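Local coordinates for spore germination protein B3 (Bacillus subtilis subsp. subtilis, PDB 3N54) that takes part, as the lipoprotein component of a spore germinant receptor, in the germination response to L-asparagine, glucose, fructose and potassium ions, at residues V215-F227 and H274-R286. Numbering follows the deposited sequence.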
ATOM      1  N   VAL A 215     -16.069  -3.186 -11.730  1.00 57.92           N
ATOM      2  CA  VAL A 215     -17.324  -2.652 -12.255  1.00 58.13           C
ATOM      3  C   VAL A 215     -17.480  -1.166 -11.947  1.00 54.69           C
ATOM      4  O   VAL A 215     -17.016  -0.690 -10.917  1.00 52.46           O
ATOM      5  CB  VAL A 215     -18.541  -3.395 -11.663  1.00 60.12           C
ATOM      6  CG1 VAL A 215     -18.542  -4.851 -12.102  1.00 63.78           C
ATOM      7  CG2 VAL A 215     -18.545  -3.291 -10.137  1.00 58.83           C
ATOM      8  N   MET A 216     -18.122  -0.445 -12.864  1.00 54.61           N
ATOM      9  CA  MET A 216     -18.485   0.956 -12.659  1.00 52.13           C
ATOM     10  C   MET A 216     -20.008   1.058 -12.649  1.00 52.85           C
ATOM     11  O   MET A 216     -20.636   0.953 -13.700  1.00 55.00           O
ATOM     12  CB  MET A 216     -17.919   1.855 -13.762  1.00 52.05           C
ATOM     13  CG  MET A 216     -18.382   3.317 -13.663  1.00 50.67           C
ATOM     14  SD  MET A 216     -17.913   4.335 -15.070  1.00 51.89           S
ATOM     15  CE  MET A 216     -16.157   4.503 -14.846  1.00 49.45           C
ATOM     16  N   PRO A 217     -20.608   1.230 -11.462  1.00 51.35           N
ATOM     17  CA  PRO A 217     -22.049   1.452 -11.383  1.00 52.33           C
ATOM     18  C   PRO A 217     -22.374   2.938 -11.418  1.00 50.73           C
ATOM     19  O   PRO A 217     -21.738   3.726 -10.718  1.00 48.65           O
ATOM     20  CB  PRO A 217     -22.421   0.868 -10.019  1.00 52.39           C
ATOM     21  CG  PRO A 217     -21.177   1.016  -9.189  1.00 50.60           C
ATOM     22  CD  PRO A 217     -19.995   1.130 -10.125  1.00 49.66           C
ATOM     23  N   THR A 218     -23.345   3.317 -12.238  1.00 51.95           N
ATOM     24  CA  THR A 218     -23.790   4.703 -12.298  1.00 51.10           C
ATOM     25  C   THR A 218     -25.247   4.741 -12.758  1.00 53.28           C
ATOM     26  O   THR A 218     -25.969   3.752 -12.603  1.00 54.72           O
ATOM     27  CB  THR A 218     -22.858   5.562 -13.194  1.00 50.59           C
ATOM     28  OG1 THR A 218     -23.202   6.947 -13.056  1.00 49.97           O
ATOM     29  CG2 THR A 218     -22.952   5.146 -14.654  1.00 52.92           C
ATOM     30  N   THR A 219     -25.692   5.877 -13.285  1.00 53.50           N
ATOM     31  CA  THR A 219     -27.069   6.012 -13.729  1.00 55.80           C
ATOM     32  C   THR A 219     -27.183   6.780 -15.037  1.00 57.39           C
ATOM     33  O   THR A 219     -26.312   7.574 -15.388  1.00 56.46           O
ATOM     34  CB  THR A 219     -27.925   6.739 -12.677  1.00 55.45           C
ATOM     35  OG1 THR A 219     -27.306   7.987 -12.347  1.00 54.16           O
ATOM     36  CG2 THR A 219     -28.071   5.900 -11.417  1.00 54.82           C
ATOM     37  N   ASP A 220     -28.266   6.507 -15.757  1.00 60.17           N
ATOM     38  CA  ASP A 220     -28.626   7.233 -16.956  1.00 62.69           C
ATOM     39  C   ASP A 220     -30.061   7.696 -16.755  1.00 64.15           C
ATOM     40  O   ASP A 220     -30.982   6.883 -16.783  1.00 65.97           O
ATOM     41  CB  ASP A 220     -28.518   6.351 -18.198  1.00 65.61           C
ATOM     42  CG  ASP A 220     -29.038   7.043 -19.448  1.00 69.61           C
ATOM     43  OD1 ASP A 220     -29.549   6.346 -20.348  1.00 74.35           O
ATOM     44  OD2 ASP A 220     -28.954   8.290 -19.525  1.00 69.72           O
ATOM     45  N   LYS A 221     -30.238   8.997 -16.529  1.00 63.68           N
ATOM     46  CA  LYS A 221     -31.553   9.578 -16.243  1.00 65.16           C
ATOM     47  C   LYS A 221     -32.235   8.867 -15.063  1.00 64.29           C
ATOM     48  O   LYS A 221     -33.435   8.581 -15.096  1.00 66.48           O
ATOM     49  CB  LYS A 221     -32.438   9.566 -17.501  1.00 69.19           C
ATOM     50  CG  LYS A 221     -31.942  10.496 -18.609  1.00 71.36           C
ATOM     51  CD  LYS A 221     -32.661  10.235 -19.928  1.00 76.82           C
ATOM     52  CE  LYS A 221     -32.389  11.323 -20.967  1.00 79.65           C
ATOM     53  NZ  LYS A 221     -33.290  12.505 -20.824  1.00 82.44           N
ATOM     54  N   GLY A 222     -31.449   8.579 -14.028  1.00 61.41           N
ATOM     55  CA  GLY A 222     -31.945   7.935 -12.812  1.00 60.97           C
ATOM     56  C   GLY A 222     -31.939   6.413 -12.806  1.00 61.64           C
ATOM     57  O   GLY A 222     -32.091   5.802 -11.749  1.00 61.08           O
ATOM     58  N   HIS A 223     -31.763   5.795 -13.973  1.00 63.31           N
ATOM     59  CA  HIS A 223     -31.801   4.334 -14.083  1.00 64.85           C
ATOM     60  C   HIS A 223     -30.424   3.722 -13.900  1.00 62.74           C
ATOM     61  O   HIS A 223     -29.496   4.103 -14.601  1.00 61.88           O
ATOM     62  CB  HIS A 223     -32.352   3.915 -15.443  1.00 68.47           C
ATOM     63  CG  HIS A 223     -33.719   4.450 -15.726  1.00 70.61           C
ATOM     64  ND1 HIS A 223     -34.813   4.135 -14.951  1.00 71.83           N
ATOM     65  CD2 HIS A 223     -34.172   5.269 -16.703  1.00 72.73           C
ATOM     66  CE1 HIS A 223     -35.882   4.744 -15.435  1.00 73.97           C
ATOM     67  NE2 HIS A 223     -35.520   5.436 -16.500  1.00 74.09           N
ATOM     68  N   PRO A 224     -30.284   2.764 -12.964  1.00 62.53           N
ATOM     69  CA  PRO A 224     -28.984   2.128 -12.754  1.00 61.10           C
ATOM     70  C   PRO A 224     -28.407   1.461 -14.001  1.00 62.93           C
ATOM     71  O   PRO A 224     -29.109   0.739 -14.706  1.00 66.35           O
ATOM     72  CB  PRO A 224     -29.282   1.071 -11.686  1.00 61.65           C
ATOM     73  CG  PRO A 224     -30.415   1.615 -10.934  1.00 62.38           C
ATOM     74  CD  PRO A 224     -31.256   2.356 -11.934  1.00 63.66           C
ATOM     75  N   ILE A 225     -27.139   1.739 -14.276  1.00 61.40           N
ATOM     76  CA  ILE A 225     -26.407   1.067 -15.343  1.00 63.30           C
ATOM     77  C   ILE A 225     -25.026   0.714 -14.809  1.00 61.41           C
ATOM     78  O   ILE A 225     -24.431   1.489 -14.057  1.00 58.48           O
ATOM     79  CB  ILE A 225     -26.310   1.914 -16.636  1.00 64.33           C
ATOM     80  CG1 ILE A 225     -25.714   3.298 -16.360  1.00 61.31           C
ATOM     81  CG2 ILE A 225     -27.688   2.056 -17.278  1.00 67.44           C
ATOM     82  CD1 ILE A 225     -25.511   4.131 -17.610  1.00 62.33           C
ATOM     83  N   THR A 226     -24.538  -0.467 -15.169  1.00 63.75           N
ATOM     84  CA  THR A 226     -23.231  -0.931 -14.711  1.00 62.59           C
ATOM     85  C   THR A 226     -22.396  -1.407 -15.888  1.00 64.96           C
ATOM     86  O   THR A 226     -22.912  -2.040 -16.812  1.00 68.54           O
ATOM     87  CB  THR A 226     -23.361  -2.063 -13.675  1.00 63.09           C
ATOM     88  OG1 THR A 226     -24.041  -1.572 -12.516  1.00 61.71           O
ATOM     89  CG2 THR A 226     -22.004  -2.562 -13.253  1.00 61.85           C
ATOM     90  N   PHE A 227     -21.108  -1.078 -15.845  1.00 63.44           N
ATOM     91  CA  PHE A 227     -20.152  -1.449 -16.871  1.00 65.77           C
ATOM     92  C   PHE A 227     -19.057  -2.306 -16.236  1.00 65.53           C
ATOM     93  O   PHE A 227     -18.253  -1.802 -15.453  1.00 62.43           O
ATOM     94  CB  PHE A 227     -19.560  -0.190 -17.504  1.00 64.50           C
ATOM     95  CG  PHE A 227     -18.546  -0.461 -18.579  1.00 66.88           C
ATOM     96  CD1 PHE A 227     -18.947  -0.707 -19.882  1.00 71.05           C
ATOM     97  CD2 PHE A 227     -17.188  -0.453 -18.291  1.00 65.40           C
ATOM     98  CE1 PHE A 227     -18.013  -0.950 -20.880  1.00 73.47           C
ATOM     99  CE2 PHE A 227     -16.251  -0.694 -19.283  1.00 67.43           C
ATOM    100  CZ  PHE A 227     -16.665  -0.941 -20.580  1.00 71.64           C
ATOM    101  N   HIS A 274     -23.400   4.099 -27.745  1.00101.11           N
ATOM    102  CA  HIS A 274     -22.431   5.198 -27.773  1.00 98.85           C
ATOM    103  C   HIS A 274     -22.750   6.206 -26.674  1.00 93.56           C
ATOM    104  O   HIS A 274     -21.846   6.775 -26.058  1.00 89.80           O
ATOM    105  CB  HIS A 274     -22.398   5.905 -29.132  1.00104.14           C
ATOM    106  CG  HIS A 274     -21.614   5.173 -30.176  1.00108.95           C
ATOM    107  ND1 HIS A 274     -22.197   4.615 -31.293  1.00115.38           N
ATOM    108  CD2 HIS A 274     -20.288   4.909 -30.270  1.00108.57           C
ATOM    109  CE1 HIS A 274     -21.264   4.041 -32.033  1.00118.88           C
ATOM    110  NE2 HIS A 274     -20.098   4.204 -31.434  1.00114.67           N
ATOM    111  N   ARG A 275     -24.043   6.411 -26.435  1.00 93.31           N
ATOM    112  CA  ARG A 275     -24.511   7.317 -25.398  1.00 89.08           C
ATOM    113  C   ARG A 275     -24.141   6.809 -24.000  1.00 83.32           C
ATOM    114  O   ARG A 275     -23.609   7.566 -23.191  1.00 79.65           O
ATOM    115  CB  ARG A 275     -26.020   7.507 -25.533  1.00 91.45           C
ATOM    116  CG  ARG A 275     -26.618   8.540 -24.617  1.00 89.26           C
ATOM    117  CD  ARG A 275     -28.044   8.841 -25.035  1.00 94.08           C
ATOM    118  NE  ARG A 275     -28.813   9.440 -23.950  1.00 92.38           N
ATOM    119  CZ  ARG A 275     -29.340   8.761 -22.931  1.00 90.68           C
ATOM    120  NH1 ARG A 275     -29.186   7.441 -22.834  1.00 90.04           N
ATOM    121  NH2 ARG A 275     -30.029   9.412 -21.999  1.00 89.26           N
ATOM    122  N   LEU A 276     -24.417   5.535 -23.719  1.00 82.70           N
ATOM    123  CA  LEU A 276     -24.057   4.937 -22.426  1.00 77.98           C
ATOM    124  C   LEU A 276     -22.545   4.923 -22.224  1.00 75.21           C
ATOM    125  O   LEU A 276     -22.054   5.182 -21.123  1.00 71.11           O
ATOM    126  CB  LEU A 276     -24.603   3.513 -22.296  1.00 79.52           C
ATOM    127  CG  LEU A 276     -26.106   3.356 -22.072  1.00 80.98           C
ATOM    128  CD1 LEU A 276     -26.466   1.889 -21.975  1.00 83.12           C
ATOM    129  CD2 LEU A 276     -26.543   4.081 -20.819  1.00 77.67           C
ATOM    130  N   GLU A 277     -21.815   4.611 -23.291  1.00 77.54           N
ATOM    131  CA  GLU A 277     -20.358   4.641 -23.272  1.00 75.74           C
ATOM    132  C   GLU A 277     -19.851   6.006 -22.836  1.00 72.72           C
ATOM    133  O   GLU A 277     -18.930   6.101 -22.022  1.00 69.42           O
ATOM    134  CB  GLU A 277     -19.798   4.294 -24.653  1.00 80.20           C
ATOM    135  CG  GLU A 277     -19.931   2.826 -24.988  1.00 82.87           C
ATOM    136  CD  GLU A 277     -19.700   2.498 -26.453  1.00 88.28           C
ATOM    137  OE1 GLU A 277     -19.462   3.418 -27.265  1.00 90.00           O
ATOM    138  OE2 GLU A 277     -19.766   1.299 -26.788  1.00 90.80           O
ATOM    139  N   ASN A 278     -20.465   7.055 -23.375  1.00 74.10           N
ATOM    140  CA  ASN A 278     -20.094   8.423 -23.040  1.00 72.22           C
ATOM    141  C   ASN A 278     -20.305   8.713 -21.553  1.00 67.40           C
ATOM    142  O   ASN A 278     -19.487   9.388 -20.931  1.00 65.05           O
ATOM    143  CB  ASN A 278     -20.891   9.426 -23.884  1.00 75.72           C
ATOM    144  CG  ASN A 278     -20.262  10.808 -23.895  1.00 76.09           C
ATOM    145  OD1 ASN A 278     -19.101  10.969 -24.278  1.00 78.74           O
ATOM    146  ND2 ASN A 278     -21.023  11.811 -23.484  1.00 76.26           N
ATOM    147  N   ILE A 279     -21.397   8.192 -20.992  1.00 66.20           N
ATOM    148  CA  ILE A 279     -21.705   8.378 -19.574  1.00 62.25           C
ATOM    149  C   ILE A 279     -20.634   7.729 -18.697  1.00 59.10           C
ATOM    150  O   ILE A 279     -20.144   8.351 -17.755  1.00 56.48           O
ATOM    151  CB  ILE A 279     -23.092   7.808 -19.203  1.00 62.63           C
ATOM    152  CG1 ILE A 279     -24.198   8.592 -19.909  1.00 65.23           C
ATOM    153  CG2 ILE A 279     -23.314   7.872 -17.702  1.00 59.11           C
ATOM    154  CD1 ILE A 279     -25.590   8.076 -19.625  1.00 65.97           C
ATOM    155  N   PHE A 280     -20.270   6.488 -19.013  1.00 59.51           N
ATOM    156  CA  PHE A 280     -19.233   5.778 -18.264  1.00 57.04           C
ATOM    157  C   PHE A 280     -17.876   6.464 -18.414  1.00 56.13           C
ATOM    158  O   PHE A 280     -17.138   6.605 -17.444  1.00 53.56           O
ATOM    159  CB  PHE A 280     -19.103   4.326 -18.736  1.00 58.79           C
ATOM    160  CG  PHE A 280     -20.317   3.476 -18.474  1.00 59.46           C
ATOM    161  CD1 PHE A 280     -20.805   3.311 -17.186  1.00 56.90           C
ATOM    162  CD2 PHE A 280     -20.938   2.793 -19.512  1.00 62.84           C
ATOM    163  CE1 PHE A 280     -21.913   2.514 -16.942  1.00 58.51           C
ATOM    164  CE2 PHE A 280     -22.043   1.989 -19.275  1.00 64.12           C
ATOM    165  CZ  PHE A 280     -22.533   1.850 -17.988  1.00 61.96           C
ATOM    166  N   GLU A 281     -17.557   6.876 -19.639  1.00 58.89           N
ATOM    167  CA  GLU A 281     -16.295   7.560 -19.939  1.00 58.86           C
ATOM    168  C   GLU A 281     -16.143   8.841 -19.137  1.00 56.58           C
ATOM    169  O   GLU A 281     -15.105   9.066 -18.512  1.00 54.95           O
ATOM    170  CB  GLU A 281     -16.205   7.893 -21.430  1.00 62.96           C
ATOM    171  CG  GLU A 281     -15.911   6.701 -22.330  1.00 65.80           C
ATOM    172  CD  GLU A 281     -16.317   6.939 -23.782  1.00 70.76           C
ATOM    173  OE1 GLU A 281     -16.549   8.106 -24.170  1.00 71.85           O
ATOM    174  OE2 GLU A 281     -16.406   5.952 -24.537  1.00 73.51           O
ATOM    175  N   LYS A 282     -17.177   9.676 -19.163  1.00 57.02           N
ATOM    176  CA  LYS A 282     -17.162  10.949 -18.443  1.00 55.74           C
ATOM    177  C   LYS A 282     -17.022  10.751 -16.936  1.00 52.16           C
ATOM    178  O   LYS A 282     -16.349  11.534 -16.269  1.00 50.89           O
ATOM    179  CB  LYS A 282     -18.417  11.774 -18.749  1.00 57.48           C
ATOM    180  CG  LYS A 282     -18.406  12.460 -20.113  1.00 61.90           C
ATOM    181  CD  LYS A 282     -19.662  13.312 -20.314  1.00 64.75           C
ATOM    182  CE  LYS A 282     -19.505  14.282 -21.472  1.00 69.15           C
ATOM    183  NZ  LYS A 282     -20.672  15.198 -21.607  1.00 71.10           N
ATOM    184  N   LYS A 283     -17.655   9.708 -16.404  1.00 50.96           N
ATOM    185  CA  LYS A 283     -17.563   9.414 -14.976  1.00 48.22           C
ATOM    186  C   LYS A 283     -16.126   9.068 -14.580  1.00 46.69           C
ATOM    187  O   LYS A 283     -15.605   9.600 -13.606  1.00 45.15           O
ATOM    188  CB  LYS A 283     -18.519   8.285 -14.568  1.00 47.94           C
ATOM    189  CG  LYS A 283     -18.350   7.855 -13.114  1.00 45.34           C
ATOM    190  CD  LYS A 283     -19.503   7.009 -12.622  1.00 45.30           C
ATOM    191  CE  LYS A 283     -19.199   6.421 -11.245  1.00 44.08           C
ATOM    192  NZ  LYS A 283     -18.725   7.435 -10.257  1.00 41.89           N
ATOM    193  N   LEU A 284     -15.487   8.186 -15.340  1.00 47.39           N
ATOM    194  CA  LEU A 284     -14.101   7.820 -15.049  1.00 46.46           C
ATOM    195  C   LEU A 284     -13.226   9.070 -15.054  1.00 46.44           C
ATOM    196  O   LEU A 284     -12.372   9.248 -14.180  1.00 45.13           O
ATOM    197  CB  LEU A 284     -13.573   6.795 -16.063  1.00 47.98           C
ATOM    198  CG  LEU A 284     -12.180   6.212 -15.805  1.00 47.28           C
ATOM    199  CD1 LEU A 284     -12.141   5.457 -14.489  1.00 45.11           C
ATOM    200  CD2 LEU A 284     -11.746   5.290 -16.943  1.00 49.13           C
ATOM    201  N   GLU A 285     -13.455   9.939 -16.034  1.00 48.44           N
ATOM    202  CA  GLU A 285     -12.673  11.158 -16.171  1.00 49.48           C
ATOM    203  C   GLU A 285     -12.808  12.074 -14.961  1.00 48.02           C
ATOM    204  O   GLU A 285     -11.807  12.532 -14.418  1.00 47.39           O
ATOM    205  CB  GLU A 285     -13.067  11.929 -17.433  1.00 52.66           C
ATOM    206  CG  GLU A 285     -12.214  13.167 -17.643  1.00 54.96           C
ATOM    207  CD  GLU A 285     -12.303  13.720 -19.045  1.00 59.75           C
ATOM    208  OE1 GLU A 285     -13.396  13.686 -19.644  1.00 63.31           O
ATOM    209  OE2 GLU A 285     -11.273  14.208 -19.541  1.00 62.94           O
ATOM    210  N   ARG A 286     -14.036  12.349 -14.538  1.00 47.71           N
ATOM    211  CA  ARG A 286     -14.213  13.248 -13.399  1.00 47.43           C
ATOM    212  C   ARG A 286     -13.721  12.590 -12.104  1.00 44.96           C
ATOM    213  O   ARG A 286     -13.194  13.268 -11.231  1.00 44.63           O
ATOM    214  CB  ARG A 286     -15.662  13.758 -13.283  1.00 48.33           C
ATOM    215  CG  ARG A 286     -16.678  12.819 -12.668  1.00 48.16           C
ATOM    216  CD  ARG A 286     -18.074  13.504 -12.625  1.00 50.68           C
ATOM    217  NE  ARG A 286     -18.803  13.308 -13.869  1.00 52.67           N
ATOM    218  CZ  ARG A 286     -19.744  12.385 -14.081  1.00 52.71           C
ATOM    219  NH1 ARG A 286     -20.134  11.545 -13.126  1.00 50.49           N
ATOM    220  NH2 ARG A 286     -20.312  12.310 -15.278  1.00 55.26           N
TER
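Phe280, on helix 271-299, packs against Phe227 and Met216 of a beta hairpin in an apolar helix-on-sheet contact, closed by one salt bridge at the hairpin's turn. The hairpin of edge strand 215-220 and the start of strand 223-240, joined by a type I' turn from Asp220 to His223, lies at one side of the mixed four-stranded sheet of the C-terminal region, and the helix runs across it, its axis 9.3 Å from that of strand 215-220. Alternate residues Met216, Thr218 and Asp220, with Ile225 and Phe227 of the partner strand, send their CB atoms toward the helix. Phe227 CB sits over the centre of the Phe280 ring in a CH-pi contact, 3.5 Å from the centroid. The two rings meet obliquely, planes at 39°, and Phe340 of strand 333-342 touches both. Met216 reaches the ring at its edge, SD 3.7 Å from Phe280 CD1, a Met-aromatic contact; with CG anti to the backbone N (chi1 175°) and a bend at chi3, its CE turns onto Leu284 CB. Thr218 CG2 lies 3.6 Å from Phe280 CE1, while Ile225 CD1 approaches Phe280 CZ and presses tightly on Leu276 CD2 at 3.4 Å. An alanine in place of Phe280 would probably leave Phe227 CB, Met216 SD and Ile225 CD1 without their common partner and open a gap against the hairpin. The aliphatic chain of Lys283 lies along Thr218, CD 3.7 Å from Thr218 CB, as its NZ pairs with Asp287. By the turn, the extended Arg275 gives NH1 to Asp220 OD1 (2.7 Å) on its syn side but tilted 29° out of the carboxylate plane. Ile279 CD1 packs beside that carboxylate. The middle is thus apolar, with CH-pi, Met-aromatic and aliphatic contacts round one ring, and the polar end is an ion pair of two partly exposed residues.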